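PDB 6U1U: ANGPTL4 C-terminal chain from Homo sapiens, which is the fibrinogen-like domain of a secreted protein that inactivates lipoprotein lipase, so regulating triglyceride clearance from blood, and that restrains endothelial cell proliferation and migration. Local coordinates for residues C4-F8 with G38-V42; E12-F18 with L29-M34; P22-F28 with K77-I81; V91-D97 with Y204-T210; T114-L120 with G137-F142. All blocks are in the same frame, centred on the assembly; numbering follows the deposited sequence.

Contact 1: C4-F8 with G38-V42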
# COMPACT_ATOMS: atom_id res chain seq x y z
N CYS A 4 16.13 -1.29 3.91
CA CYS A 4 16.51 -2.61 3.40
C CYS A 4 17.55 -2.51 2.28
O CYS A 4 18.36 -3.43 2.12
CB CYS A 4 15.27 -3.37 2.92
SG CYS A 4 14.13 -3.77 4.30
N GLN A 5 17.53 -1.44 1.48
CA GLN A 5 18.54 -1.33 0.43
C GLN A 5 19.93 -1.09 1.03
O GLN A 5 20.93 -1.64 0.54
CB GLN A 5 18.15 -0.21 -0.57
CG GLN A 5 19.26 0.19 -1.58
CD GLN A 5 19.70 -0.97 -2.45
OE1 GLN A 5 18.98 -1.95 -2.60
NE2 GLN A 5 20.89 -0.84 -3.08
N GLU A 6 20.01 -0.33 2.12
CA GLU A 6 21.28 -0.21 2.81
C GLU A 6 21.75 -1.56 3.32
O GLU A 6 22.94 -1.88 3.27
CB GLU A 6 21.18 0.77 3.97
CG GLU A 6 22.50 1.35 4.42
CD GLU A 6 22.31 2.72 5.08
OE1 GLU A 6 21.60 3.58 4.50
OE2 GLU A 6 22.86 2.94 6.17
N LEU A 7 20.82 -2.36 3.88
CA LEU A 7 21.20 -3.69 4.35
C LEU A 7 21.71 -4.54 3.20
O LEU A 7 22.69 -5.29 3.35
CB LEU A 7 20.00 -4.37 5.00
CG LEU A 7 19.80 -4.00 6.46
CD1 LEU A 7 18.41 -4.47 6.93
CD2 LEU A 7 20.90 -4.68 7.27
N PHE A 8 21.05 -4.45 2.06
CA PHE A 8 21.52 -5.14 0.85
C PHE A 8 22.92 -4.68 0.49
O PHE A 8 23.80 -5.50 0.19
CB PHE A 8 20.52 -4.87 -0.29
CG PHE A 8 20.96 -5.37 -1.64
CD1 PHE A 8 20.72 -6.67 -2.03
CD2 PHE A 8 21.57 -4.51 -2.54
CE1 PHE A 8 21.13 -7.13 -3.29
CE2 PHE A 8 21.97 -4.97 -3.80
CZ PHE A 8 21.73 -6.26 -4.16
N GLY A 38 18.21 -5.34 -5.66
CA GLY A 38 18.45 -4.66 -4.40
C GLY A 38 17.46 -5.05 -3.32
O GLY A 38 16.72 -6.04 -3.42
N GLY A 39 17.47 -4.25 -2.26
CA GLY A 39 16.67 -4.53 -1.06
C GLY A 39 15.36 -3.76 -1.13
O GLY A 39 15.36 -2.57 -1.45
N TRP A 40 14.26 -4.44 -0.81
CA TRP A 40 12.92 -3.86 -0.80
C TRP A 40 12.31 -3.98 0.59
O TRP A 40 12.45 -5.02 1.24
CB TRP A 40 11.99 -4.60 -1.76
CG TRP A 40 12.40 -4.45 -3.16
CD1 TRP A 40 13.40 -5.17 -3.82
CD2 TRP A 40 11.82 -3.57 -4.14
NE1 TRP A 40 13.47 -4.76 -5.15
CE2 TRP A 40 12.52 -3.79 -5.37
CE3 TRP A 40 10.78 -2.63 -4.11
CZ2 TRP A 40 12.21 -3.10 -6.54
CZ3 TRP A 40 10.48 -1.93 -5.32
CH2 TRP A 40 11.19 -2.20 -6.51
N THR A 41 11.65 -2.93 1.06
CA THR A 41 10.94 -3.02 2.34
C THR A 41 9.50 -3.43 2.08
O THR A 41 8.82 -2.79 1.29
CB THR A 41 10.93 -1.67 3.03
OG1 THR A 41 12.30 -1.25 3.20
CG2 THR A 41 10.19 -1.80 4.41
N VAL A 42 9.03 -4.48 2.75
CA VAL A 42 7.64 -4.89 2.56
C VAL A 42 6.77 -3.98 3.42
O VAL A 42 6.97 -3.92 4.64
CB VAL A 42 7.43 -6.36 2.96
CG1 VAL A 42 5.93 -6.72 2.80
CG2 VAL A 42 8.35 -7.28 2.12

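Contact 2: E12-F18 with L29-M34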
# COMPACT_ATOMS: atom_id res chain seq x y z
N GLU A 12 23.67 -8.09 3.07
CA GLU A 12 22.67 -8.99 3.64
C GLU A 12 21.91 -9.64 2.48
O GLU A 12 21.43 -8.93 1.59
CB GLU A 12 21.70 -8.21 4.55
CG GLU A 12 20.59 -9.12 5.05
CD GLU A 12 21.17 -10.29 5.84
OE1 GLU A 12 20.86 -11.47 5.52
OE2 GLU A 12 21.96 -9.99 6.79
N ARG A 13 21.83 -10.97 2.48
CA ARG A 13 21.21 -11.73 1.40
C ARG A 13 19.84 -12.27 1.76
O ARG A 13 19.11 -12.67 0.85
CB ARG A 13 22.06 -12.97 1.07
CG ARG A 13 23.43 -12.62 0.46
CD ARG A 13 24.23 -13.96 0.38
NE ARG A 13 25.56 -13.73 -0.19
CZ ARG A 13 25.83 -13.77 -1.49
NH1 ARG A 13 24.86 -14.01 -2.36
NH2 ARG A 13 27.07 -13.53 -1.91
N GLN A 14 19.52 -12.36 3.04
CA GLN A 14 18.34 -13.11 3.46
C GLN A 14 17.12 -12.18 3.56
O GLN A 14 17.23 -11.03 4.01
CB GLN A 14 18.56 -13.81 4.81
CG GLN A 14 17.37 -14.72 5.23
CD GLN A 14 17.25 -14.95 6.77
OE1 GLN A 14 18.16 -15.53 7.36
NE2 GLN A 14 16.13 -14.50 7.41
N SER A 15 15.99 -12.67 3.07
CA SER A 15 14.70 -12.04 3.29
C SER A 15 14.18 -12.42 4.68
O SER A 15 14.19 -13.60 5.07
CB SER A 15 13.70 -12.47 2.21
OG SER A 15 14.16 -12.08 0.91
N GLY A 16 13.67 -11.43 5.40
CA GLY A 16 13.20 -11.67 6.75
C GLY A 16 13.16 -10.35 7.52
O GLY A 16 13.20 -9.27 6.93
N LEU A 17 13.15 -10.48 8.86
CA LEU A 17 13.00 -9.32 9.73
C LEU A 17 14.36 -8.78 10.15
O LEU A 17 15.21 -9.56 10.63
CB LEU A 17 12.21 -9.72 10.97
CG LEU A 17 10.73 -10.03 10.77
CD1 LEU A 17 10.16 -10.71 12.04
CD2 LEU A 17 9.99 -8.73 10.58
N PHE A 18 14.57 -7.49 9.98
CA PHE A 18 15.83 -6.81 10.28
C PHE A 18 15.57 -5.45 10.91
O PHE A 18 14.63 -4.75 10.56
CB PHE A 18 16.67 -6.56 9.02
CG PHE A 18 17.11 -7.82 8.35
CD1 PHE A 18 18.30 -8.43 8.71
CD2 PHE A 18 16.32 -8.42 7.37
CE1 PHE A 18 18.74 -9.60 8.10
CE2 PHE A 18 16.75 -9.61 6.75
CZ PHE A 18 17.95 -10.20 7.12
N LEU A 29 11.81 -2.76 13.48
CA LEU A 29 12.03 -4.01 12.76
C LEU A 29 11.19 -4.00 11.49
O LEU A 29 9.99 -3.79 11.57
CB LEU A 29 11.63 -5.17 13.69
CG LEU A 29 12.14 -6.59 13.40
CD1 LEU A 29 13.67 -6.69 13.63
CD2 LEU A 29 11.37 -7.58 14.27
N VAL A 30 11.81 -4.27 10.33
CA VAL A 30 11.08 -4.29 9.07
C VAL A 30 11.26 -5.64 8.40
O VAL A 30 12.18 -6.41 8.72
CB VAL A 30 11.52 -3.18 8.08
CG1 VAL A 30 11.08 -1.83 8.60
CG2 VAL A 30 13.07 -3.21 7.80
N ASN A 31 10.37 -5.93 7.45
CA ASN A 31 10.47 -7.13 6.62
C ASN A 31 11.21 -6.74 5.35
O ASN A 31 10.68 -5.95 4.57
CB ASN A 31 9.09 -7.64 6.23
CG ASN A 31 8.27 -8.08 7.43
OD1 ASN A 31 7.75 -7.23 8.21
ND2 ASN A 31 8.10 -9.39 7.57
N CYS A 32 12.38 -7.33 5.10
CA CYS A 32 13.16 -7.01 3.91
C CYS A 32 13.04 -8.15 2.92
O CYS A 32 13.02 -9.31 3.31
CB CYS A 32 14.66 -6.83 4.19
SG CYS A 32 15.05 -5.42 5.25
N LYS A 33 12.97 -7.80 1.64
CA LYS A 33 13.02 -8.78 0.57
C LYS A 33 14.26 -8.45 -0.23
O LYS A 33 14.37 -7.35 -0.79
CB LYS A 33 11.75 -8.75 -0.30
CG LYS A 33 11.78 -9.83 -1.39
CD LYS A 33 10.59 -9.76 -2.32
CE LYS A 33 10.69 -10.92 -3.35
NZ LYS A 33 9.54 -10.96 -4.29
N MET A 34 15.22 -9.39 -0.28
CA MET A 34 16.48 -9.16 -0.99
C MET A 34 16.39 -9.83 -2.37
O MET A 34 16.11 -11.02 -2.45
CB MET A 34 17.67 -9.71 -0.20
CG MET A 34 17.80 -9.08 1.24
SD MET A 34 17.60 -7.29 1.27
CE MET A 34 18.34 -6.91 2.88
O HOH W 1 15.91 -13.25 -0.65

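Contact 3: P22-F28 with K77-I81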
# COMPACT_ATOMS: atom_id res chain seq x y z
N PRO A 22 15.97 4.70 10.06
CA PRO A 22 15.99 5.87 9.18
C PRO A 22 16.42 7.12 9.92
O PRO A 22 16.26 7.25 11.13
CB PRO A 22 14.53 5.98 8.72
CG PRO A 22 14.00 4.61 8.84
CD PRO A 22 14.66 4.02 10.07
N GLN A 23 16.96 8.05 9.13
CA GLN A 23 17.30 9.38 9.61
C GLN A 23 16.15 9.96 10.41
O GLN A 23 15.01 10.01 9.94
CB GLN A 23 17.59 10.27 8.40
CG GLN A 23 18.03 11.68 8.72
CD GLN A 23 19.55 11.83 8.66
OE1 GLN A 23 20.11 12.14 7.60
NE2 GLN A 23 20.21 11.62 9.80
N GLY A 24 16.43 10.36 11.66
CA GLY A 24 15.42 11.03 12.46
C GLY A 24 14.43 10.12 13.15
O GLY A 24 13.52 10.62 13.84
N SER A 25 14.57 8.80 13.01
CA SER A 25 13.60 7.84 13.50
C SER A 25 14.20 7.00 14.62
O SER A 25 15.41 6.75 14.62
CB SER A 25 13.14 6.91 12.37
OG SER A 25 12.33 5.85 12.87
N PRO A 26 13.39 6.49 15.54
CA PRO A 26 13.83 5.38 16.39
C PRO A 26 14.09 4.15 15.54
O PRO A 26 13.59 4.05 14.41
CB PRO A 26 12.64 5.17 17.34
CG PRO A 26 11.48 5.64 16.55
CD PRO A 26 11.97 6.83 15.78
N PRO A 27 14.83 3.17 16.05
CA PRO A 27 15.01 1.92 15.29
C PRO A 27 13.71 1.12 15.28
O PRO A 27 12.91 1.19 16.22
CB PRO A 27 16.11 1.16 16.07
CG PRO A 27 16.58 2.14 17.17
CD PRO A 27 15.41 3.07 17.41
N PHE A 28 13.49 0.35 14.21
CA PHE A 28 12.32 -0.54 14.20
C PHE A 28 12.58 -1.71 13.27
O PHE A 28 13.44 -1.65 12.40
CB PHE A 28 10.99 0.18 13.83
CG PHE A 28 11.00 0.90 12.45
CD1 PHE A 28 10.55 0.24 11.30
CD2 PHE A 28 11.41 2.21 12.35
CE1 PHE A 28 10.52 0.95 10.05
CE2 PHE A 28 11.40 2.90 11.13
CZ PHE A 28 10.96 2.26 9.97
N LYS A 77 6.18 5.01 9.48
CA LYS A 77 7.40 4.24 9.23
C LYS A 77 7.76 4.25 7.75
O LYS A 77 8.93 4.40 7.40
CB LYS A 77 7.22 2.80 9.72
CG LYS A 77 7.37 2.68 11.25
CD LYS A 77 6.96 1.24 11.73
CE LYS A 77 6.95 1.19 13.27
NZ LYS A 77 5.68 1.75 13.82
N VAL A 78 6.77 4.10 6.87
CA VAL A 78 7.08 4.13 5.44
C VAL A 78 7.65 5.49 5.04
O VAL A 78 8.63 5.57 4.31
CB VAL A 78 5.83 3.78 4.62
CG1 VAL A 78 6.17 3.86 3.10
CG2 VAL A 78 5.42 2.37 4.97
N HIS A 79 7.03 6.58 5.51
CA HIS A 79 7.56 7.88 5.14
C HIS A 79 8.93 8.13 5.77
O HIS A 79 9.74 8.84 5.19
CB HIS A 79 6.57 8.99 5.55
CG HIS A 79 7.09 10.36 5.21
ND1 HIS A 79 7.69 11.18 6.15
CD2 HIS A 79 7.18 11.00 4.03
CE1 HIS A 79 8.09 12.29 5.55
NE2 HIS A 79 7.80 12.20 4.27
N SER A 80 9.22 7.54 6.93
CA SER A 80 10.58 7.73 7.45
C SER A 80 11.60 7.07 6.55
O SER A 80 12.75 7.56 6.43
CB SER A 80 10.69 7.19 8.89
OG SER A 80 10.74 5.79 8.92
N ILE A 81 11.21 6.00 5.87
CA ILE A 81 12.10 5.32 4.93
C ILE A 81 12.22 6.10 3.63
O ILE A 81 13.33 6.28 3.11
CB ILE A 81 11.60 3.88 4.69
CG1 ILE A 81 11.77 3.05 5.96
CG2 ILE A 81 12.33 3.23 3.50
CD1 ILE A 81 10.98 1.70 5.90
O HOH W 2 13.71 9.94 7.36

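Contact 4: V91-D97 with Y204-T210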
# COMPACT_ATOMS: atom_id res chain seq x y z
N VAL A 91 3.78 -3.52 -6.50
CA VAL A 91 2.47 -3.99 -6.09
C VAL A 91 2.32 -5.38 -6.67
O VAL A 91 2.44 -5.55 -7.89
CB VAL A 91 1.36 -3.06 -6.60
CG1 VAL A 91 -0.02 -3.67 -6.28
CG2 VAL A 91 1.48 -1.66 -5.94
N GLN A 92 2.12 -6.38 -5.82
CA GLN A 92 2.07 -7.77 -6.27
C GLN A 92 0.73 -8.36 -5.89
O GLN A 92 0.32 -8.27 -4.72
CB GLN A 92 3.23 -8.56 -5.69
CG GLN A 92 4.53 -7.79 -5.98
CD GLN A 92 5.84 -8.47 -5.63
OE1 GLN A 92 5.92 -9.33 -4.75
NE2 GLN A 92 6.90 -8.03 -6.31
N LEU A 93 0.05 -8.96 -6.88
CA LEU A 93 -1.32 -9.43 -6.73
C LEU A 93 -1.40 -10.90 -7.11
O LEU A 93 -0.71 -11.35 -8.02
CB LEU A 93 -2.29 -8.63 -7.62
CG LEU A 93 -2.11 -7.10 -7.66
CD1 LEU A 93 -2.97 -6.44 -8.75
CD2 LEU A 93 -2.45 -6.50 -6.27
N ARG A 94 -2.27 -11.65 -6.41
CA ARG A 94 -2.45 -13.07 -6.70
C ARG A 94 -3.94 -13.37 -6.76
O ARG A 94 -4.71 -12.90 -5.92
CB ARG A 94 -1.77 -13.96 -5.63
CG ARG A 94 -1.82 -15.46 -5.95
CD ARG A 94 -1.33 -16.29 -4.77
NE ARG A 94 -0.03 -15.85 -4.27
CZ ARG A 94 0.39 -16.00 -3.01
NH1 ARG A 94 -0.40 -16.58 -2.10
NH2 ARG A 94 1.60 -15.56 -2.65
N ASP A 95 -4.35 -14.15 -7.77
CA ASP A 95 -5.77 -14.46 -7.86
C ASP A 95 -5.98 -15.87 -7.35
O ASP A 95 -5.05 -16.53 -6.87
CB ASP A 95 -6.33 -14.24 -9.28
CG ASP A 95 -5.80 -15.24 -10.31
OD1 ASP A 95 -5.28 -16.30 -9.92
OD2 ASP A 95 -5.89 -14.92 -11.51
N TRP A 96 -7.22 -16.33 -7.42
CA TRP A 96 -7.55 -17.61 -6.80
C TRP A 96 -7.21 -18.80 -7.68
O TRP A 96 -7.35 -19.94 -7.23
CB TRP A 96 -9.01 -17.62 -6.42
CG TRP A 96 -9.26 -16.78 -5.18
CD1 TRP A 96 -9.59 -15.47 -5.16
CD2 TRP A 96 -9.16 -17.20 -3.82
NE1 TRP A 96 -9.71 -15.04 -3.87
CE2 TRP A 96 -9.45 -16.08 -3.02
CE3 TRP A 96 -8.84 -18.41 -3.19
CZ2 TRP A 96 -9.46 -16.13 -1.63
CZ3 TRP A 96 -8.86 -18.46 -1.79
CH2 TRP A 96 -9.16 -17.33 -1.03
N ASP A 97 -6.72 -18.56 -8.88
CA ASP A 97 -6.15 -19.61 -9.69
C ASP A 97 -4.63 -19.64 -9.63
O ASP A 97 -4.00 -20.34 -10.44
CB ASP A 97 -6.62 -19.46 -11.13
CG ASP A 97 -8.07 -19.82 -11.29
OD1 ASP A 97 -8.47 -20.85 -10.72
OD2 ASP A 97 -8.79 -19.05 -11.97
N TYR A 204 -13.61 -8.48 -8.10
CA TYR A 204 -12.89 -9.72 -7.89
C TYR A 204 -12.12 -9.64 -6.57
O TYR A 204 -11.27 -8.76 -6.42
CB TYR A 204 -11.92 -9.98 -9.04
CG TYR A 204 -11.29 -11.35 -8.96
CD1 TYR A 204 -11.86 -12.45 -9.60
CD2 TYR A 204 -10.13 -11.56 -8.22
CE1 TYR A 204 -11.30 -13.69 -9.51
CE2 TYR A 204 -9.56 -12.80 -8.12
CZ TYR A 204 -10.14 -13.88 -8.76
OH TYR A 204 -9.55 -15.12 -8.65
N PRO A 205 -12.37 -10.53 -5.61
CA PRO A 205 -11.62 -10.49 -4.33
C PRO A 205 -10.29 -11.22 -4.48
O PRO A 205 -10.24 -12.42 -4.72
CB PRO A 205 -12.55 -11.21 -3.35
CG PRO A 205 -13.23 -12.25 -4.20
CD PRO A 205 -13.38 -11.61 -5.61
N LEU A 206 -9.19 -10.48 -4.29
CA LEU A 206 -7.88 -11.07 -4.51
C LEU A 206 -7.50 -12.04 -3.40
O LEU A 206 -7.95 -11.91 -2.25
CB LEU A 206 -6.82 -9.98 -4.64
CG LEU A 206 -7.04 -9.13 -5.89
CD1 LEU A 206 -6.28 -7.82 -5.82
CD2 LEU A 206 -6.62 -9.93 -7.15
N GLN A 207 -6.67 -13.01 -3.74
CA GLN A 207 -6.27 -14.02 -2.77
C GLN A 207 -5.10 -13.55 -1.91
O GLN A 207 -5.00 -13.94 -0.74
CB GLN A 207 -5.91 -15.33 -3.48
CG GLN A 207 -5.66 -16.49 -2.52
CD GLN A 207 -4.91 -17.66 -3.15
OE1 GLN A 207 -5.05 -17.95 -4.34
NE2 GLN A 207 -4.15 -18.38 -2.34
N ALA A 208 -4.19 -12.75 -2.48
CA ALA A 208 -3.00 -12.33 -1.75
C ALA A 208 -2.47 -11.05 -2.37
O ALA A 208 -2.66 -10.80 -3.57
CB ALA A 208 -1.90 -13.41 -1.73
N THR A 209 -1.84 -10.20 -1.54
CA THR A 209 -1.25 -8.96 -2.00
C THR A 209 0.07 -8.75 -1.28
O THR A 209 0.22 -9.16 -0.12
CB THR A 209 -2.17 -7.72 -1.74
OG1 THR A 209 -2.33 -7.52 -0.31
CG2 THR A 209 -3.57 -7.91 -2.33
N THR A 210 1.01 -8.09 -1.95
CA THR A 210 2.22 -7.60 -1.29
C THR A 210 2.54 -6.25 -1.88
O THR A 210 2.49 -6.09 -3.11
CB THR A 210 3.44 -8.52 -1.52
OG1 THR A 210 3.07 -9.88 -1.27
CG2 THR A 210 4.57 -8.15 -0.57
O HOH W 3 -10.52 -17.09 -10.00

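Contact 5: T114-L120 with G137-F142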
# COMPACT_ATOMS: atom_id res chain seq x y z
N THR A 114 0.67 16.01 4.74
CA THR A 114 -0.06 15.82 3.49
C THR A 114 -1.10 14.70 3.58
O THR A 114 -1.62 14.28 2.55
CB THR A 114 0.90 15.49 2.34
OG1 THR A 114 1.37 14.13 2.49
CG2 THR A 114 2.07 16.44 2.29
N ALA A 115 -1.44 14.24 4.79
CA ALA A 115 -2.23 13.02 4.96
C ALA A 115 -1.58 11.85 4.21
O ALA A 115 -2.27 11.03 3.61
CB ALA A 115 -3.69 13.18 4.51
N TYR A 116 -0.25 11.80 4.26
CA TYR A 116 0.54 10.74 3.62
C TYR A 116 0.13 10.55 2.15
O TYR A 116 -0.16 9.44 1.69
CB TYR A 116 0.43 9.42 4.40
CG TYR A 116 0.95 9.52 5.82
CD1 TYR A 116 2.31 9.63 6.07
CD2 TYR A 116 0.09 9.51 6.92
CE1 TYR A 116 2.81 9.71 7.37
CE2 TYR A 116 0.59 9.59 8.23
CZ TYR A 116 1.94 9.69 8.43
OH TYR A 116 2.45 9.77 9.70
N SER A 117 0.11 11.66 1.41
CA SER A 117 -0.31 11.63 0.01
C SER A 117 0.68 10.89 -0.87
O SER A 117 1.89 11.07 -0.76
CB SER A 117 -0.46 13.04 -0.54
OG SER A 117 -1.59 13.66 0.05
N LEU A 118 0.13 10.10 -1.79
CA LEU A 118 0.92 9.54 -2.87
C LEU A 118 0.97 10.59 -3.95
O LEU A 118 -0.08 11.12 -4.36
CB LEU A 118 0.28 8.27 -3.40
CG LEU A 118 1.11 7.09 -3.86
CD1 LEU A 118 2.21 6.75 -2.86
CD2 LEU A 118 0.13 5.93 -4.04
N GLN A 119 2.18 10.94 -4.35
CA GLN A 119 2.44 12.00 -5.31
C GLN A 119 2.92 11.34 -6.60
O GLN A 119 3.97 10.68 -6.61
CB GLN A 119 3.45 12.97 -4.73
CG GLN A 119 2.88 13.61 -3.45
CD GLN A 119 3.92 14.10 -2.47
OE1 GLN A 119 5.13 13.89 -2.65
NE2 GLN A 119 3.45 14.74 -1.40
N LEU A 120 2.11 11.48 -7.63
CA LEU A 120 2.39 10.82 -8.91
C LEU A 120 2.70 11.83 -10.01
O LEU A 120 2.02 12.79 -10.11
CB LEU A 120 1.15 10.00 -9.28
CG LEU A 120 0.67 9.00 -8.23
CD1 LEU A 120 -0.58 8.28 -8.68
CD2 LEU A 120 1.76 8.00 -7.93
N GLY A 137 1.19 16.76 -12.16
CA GLY A 137 0.93 15.44 -11.60
C GLY A 137 -0.34 15.39 -10.76
O GLY A 137 -1.24 16.22 -10.88
N LEU A 138 -0.38 14.40 -9.88
CA LEU A 138 -1.57 14.08 -9.11
C LEU A 138 -1.13 13.76 -7.69
O LEU A 138 -0.14 13.05 -7.51
CB LEU A 138 -2.25 12.87 -9.76
CG LEU A 138 -3.44 12.21 -9.06
CD1 LEU A 138 -4.52 13.24 -8.74
CD2 LEU A 138 -4.00 11.12 -9.96
N SER A 139 -1.83 14.29 -6.68
CA SER A 139 -1.56 13.99 -5.28
C SER A 139 -2.83 13.34 -4.71
O SER A 139 -3.93 13.87 -4.91
CB SER A 139 -1.18 15.28 -4.54
OG SER A 139 -1.19 15.13 -3.14
N VAL A 140 -2.70 12.16 -4.11
CA VAL A 140 -3.86 11.45 -3.59
C VAL A 140 -3.63 11.20 -2.10
O VAL A 140 -2.73 10.44 -1.73
CB VAL A 140 -4.10 10.11 -4.31
CG1 VAL A 140 -5.34 9.44 -3.78
CG2 VAL A 140 -4.24 10.31 -5.84
N PRO A 141 -4.43 11.77 -1.20
CA PRO A 141 -4.22 11.51 0.23
C PRO A 141 -4.67 10.12 0.63
O PRO A 141 -5.51 9.49 -0.01
CB PRO A 141 -5.11 12.57 0.92
CG PRO A 141 -6.21 12.81 -0.06
CD PRO A 141 -5.55 12.70 -1.45
N PHE A 142 -4.10 9.65 1.74
CA PHE A 142 -4.59 8.43 2.37
C PHE A 142 -5.87 8.73 3.15
O PHE A 142 -5.98 9.78 3.78
CB PHE A 142 -3.53 7.89 3.33
CG PHE A 142 -3.68 6.44 3.64
CD1 PHE A 142 -3.18 5.49 2.75
CD2 PHE A 142 -4.31 6.02 4.82
CE1 PHE A 142 -3.29 4.14 3.02
CE2 PHE A 142 -4.44 4.67 5.11
CZ PHE A 142 -3.92 3.72 4.23
O HOH W 4 -2.88 15.76 -1.15
O HOH W 5 0.98 16.20 -1.72

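Contact 1: C4-F8 with G38-V42
A short helix lying on a strand that begins with G38 and G39 illustrates how the N-terminal end of a fibrinogen C-terminal domain is fastened to its sheet. Helix 4-8 runs roughly antiparallel to strand 38-42, at 152°, with the axes 6.1 Å apart. So close an approach depends on the absence of side chains. The CA atoms of Q5 and G39 are 4.0 Å apart, and a CB on G39 would run into C4 O; one on G38 would strike Q5 OE1, besides being strained by the backbone angles.

The F8 ring lies face-on over G38, whose CA sits 3.5 Å from the ring centroid and almost on its normal, a CH-pi contact. At the other end C4 points toward the strand, with its CB 3.7 Å from W40 O and its SG 3.3 Å from T41 OG1. The same sulfur is disulfide-bonded to C32 on the neighbouring strand, so the helix is held covalently as well as by packing.

One direct hydrogen bond joins the segments. The Q5 side chain leaves the helix sideways and its end approaches the strand, where G39 N donates to Q5 OE1 at 2.8 Å and a nearly straight 171°.

Contact 2: E12-F18 with L29-M34
This contact is an antiparallel beta hairpin at the N-terminal edge of the fibrinogen-like domain, where strand 16-20 pairs with strand 28-35 and the latter passes the sheet on to strand 38-46. The pairing follows the textbook alternation. G16 with C32 and F18 with V30 are hydrogen-bonded pairs, each closed by two backbone bonds, as in C32 N to G16 O at 2.8 Å and V30 N to F18 O at 2.9 Å. Between them L17 and N31 form a non-hydrogen-bonded pair with CA atoms 4.6 Å apart, and L17 CA lies 3.2 Å from V30 O in a CA-H...O contact.

The two faces differ in character. On the face of F18, V30 and C32, the sulfur of C32 lies obliquely beside the aromatic ring, SG to F18 CD2 3.9 Å, while its disulfide to C4 and the side chain of L7 bring in helix 4-9. On the face of L17 and N31, L17 CD2 rests 3.6 Å from N31 OD1, and N31 ND2 bonds to P67 O.

Before the strand begins, residues 12-15 wrap around M34: its CG touches Q14 O at 3.4 Å and its CE meets E12 CG at 3.8 Å. S15 continues the ladder with its side chain, M34 N donating to S15 OG at 3.1 Å, and a water links S15 OG, 2.6 Å away, to M34 O at 2.9 Å.

Contact 3: P22-F28 with K77-I81
F28 dominates this contact through its rotamer. With chi1 at 57° (p), its ring is directed at helix 77-81, where K77 lies along one face: K77 CG sits 3.8 Å from the F28 ring centroid and 10° off the normal, a CH-pi contact. The lysine chain bends at chi4, its NZ bonding to A62 O; at 5.9 Å from the F28 centroid, K77 NZ adds at most a weak cation-pi attraction. The ring edge meets S80 and I81, with F28 CZ 3.7 Å from S80 OG and 4.1 Å from I81 CD1.

Here the connection of the N-terminal hairpin, strands 16-20 and 28-35, packs on helix 75-82 of the fibrinogen-like domain. A type II beta turn from P22 to S25 has G24 at its positive-phi third position and brings the P22 ring against the helix: P22 CB is 3.3 Å from S80 O and P22 CG 4.0 Å from I81 CG1.

Both serine hydroxyls turn back to their own segments: S80 OG, at chi1 76°, donates to K77 O at 2.7 Å, and S25 OG to P26 O, also at 2.7 Å. A water donates to Q23 O at 2.9 Å and S80 O at 2.7 Å.

Contact 4: V91-D97 with Y204-T210
Backbone donors and acceptors pair regularly along the first part of this contact. Q92 and T210 exchange two bonds, Q92 N to T210 O at 2.8 Å and T210 N to Q92 O at 2.9 Å, and R94 N finds A208 O at 3.0 Å. R94 O then serves two residues at once, accepting from Q207 N at 2.9 Å and weakly from A208 N at 3.5 Å. This is a classic beta bulge, ending the antiparallel pairing of strands 87-94 and 208-215 in the central sheet of the fibrinogen-like domain.

Past the bulge, backbone atoms pair with side chains. W96 N donates to Y204 OH at 2.9 Å, and a water 2.6 Å from Y204 OH donates to D97 OD2 at 3.3 Å. W96 NE1 reaches P205 O at 2.8 Å in a weak, bent bond. D95 forms an Asx turn, its OD1 accepting from D97 N at 2.9 Å; D95 OD2 makes a salt bridge to R200.

Contact 5: T114-L120 with G137-F142
Two short strands, 118-120 and 138-140, lie 4.8 Å apart and antiparallel, and the relief on either side is uneven. One face carries the hydrophobic knobs L118, V140, L120 and L138, with L120 CB 4.5 Å from L138 CB. Across the other, S139 OG nestles against S117 CB at 3.4 Å, and the hollow beside it is filled by two waters: one lies 2.7 Å from both S117 OG and S139 OG, the second 2.9 Å from Q119 NE2 and 2.8 Å from S139 OG.

G137 CA lies 3.2 Å from L120 O, where a CB would clash. At the far end A115 CB abuts P141 CB, 3.9 Å away, and F142 N donates to A115 O at 3.0 Å. The A115-Y116 bend, with positive phi at both residues, is braced by T114, whose OG1 accepts from S117 N at 3.0 Å in an ST motif and also bonds to G111 O. F142 carries its ring away to meet W166 edge-to-face.

This is an edge of the fibrinogen-like domain's antiparallel sheet, strand 138-140 added to 118-120, which itself pairs with 100-109, and its L118 and L120 side chains touch the bound palmitic acid.

In the fold
The five contacts show how a branched antiparallel sheet links distant parts of a fibrinogen-like domain. Contacts 1 and 2, centred 7 Å apart, share the disulfide C4-C32, and strands 28-35 and 38-46 are neighbours; contact 2 falls between the segments of contact 1 in sequence. Contact 3 crosses both along the chain and brings helix 75-82 to the hairpin connection, I81 touching T41. Strand 38-46 neighbours strand 208-215 of contact 4 in the sheet, where V42 meets T210. Contact 4 spans 106 intervening residues, contact 5 among them, and their centres lie 24 Å apart on opposite sides of the chain's centre. V91 and L118 side chains each come within about 4 Å of the palmitic acid.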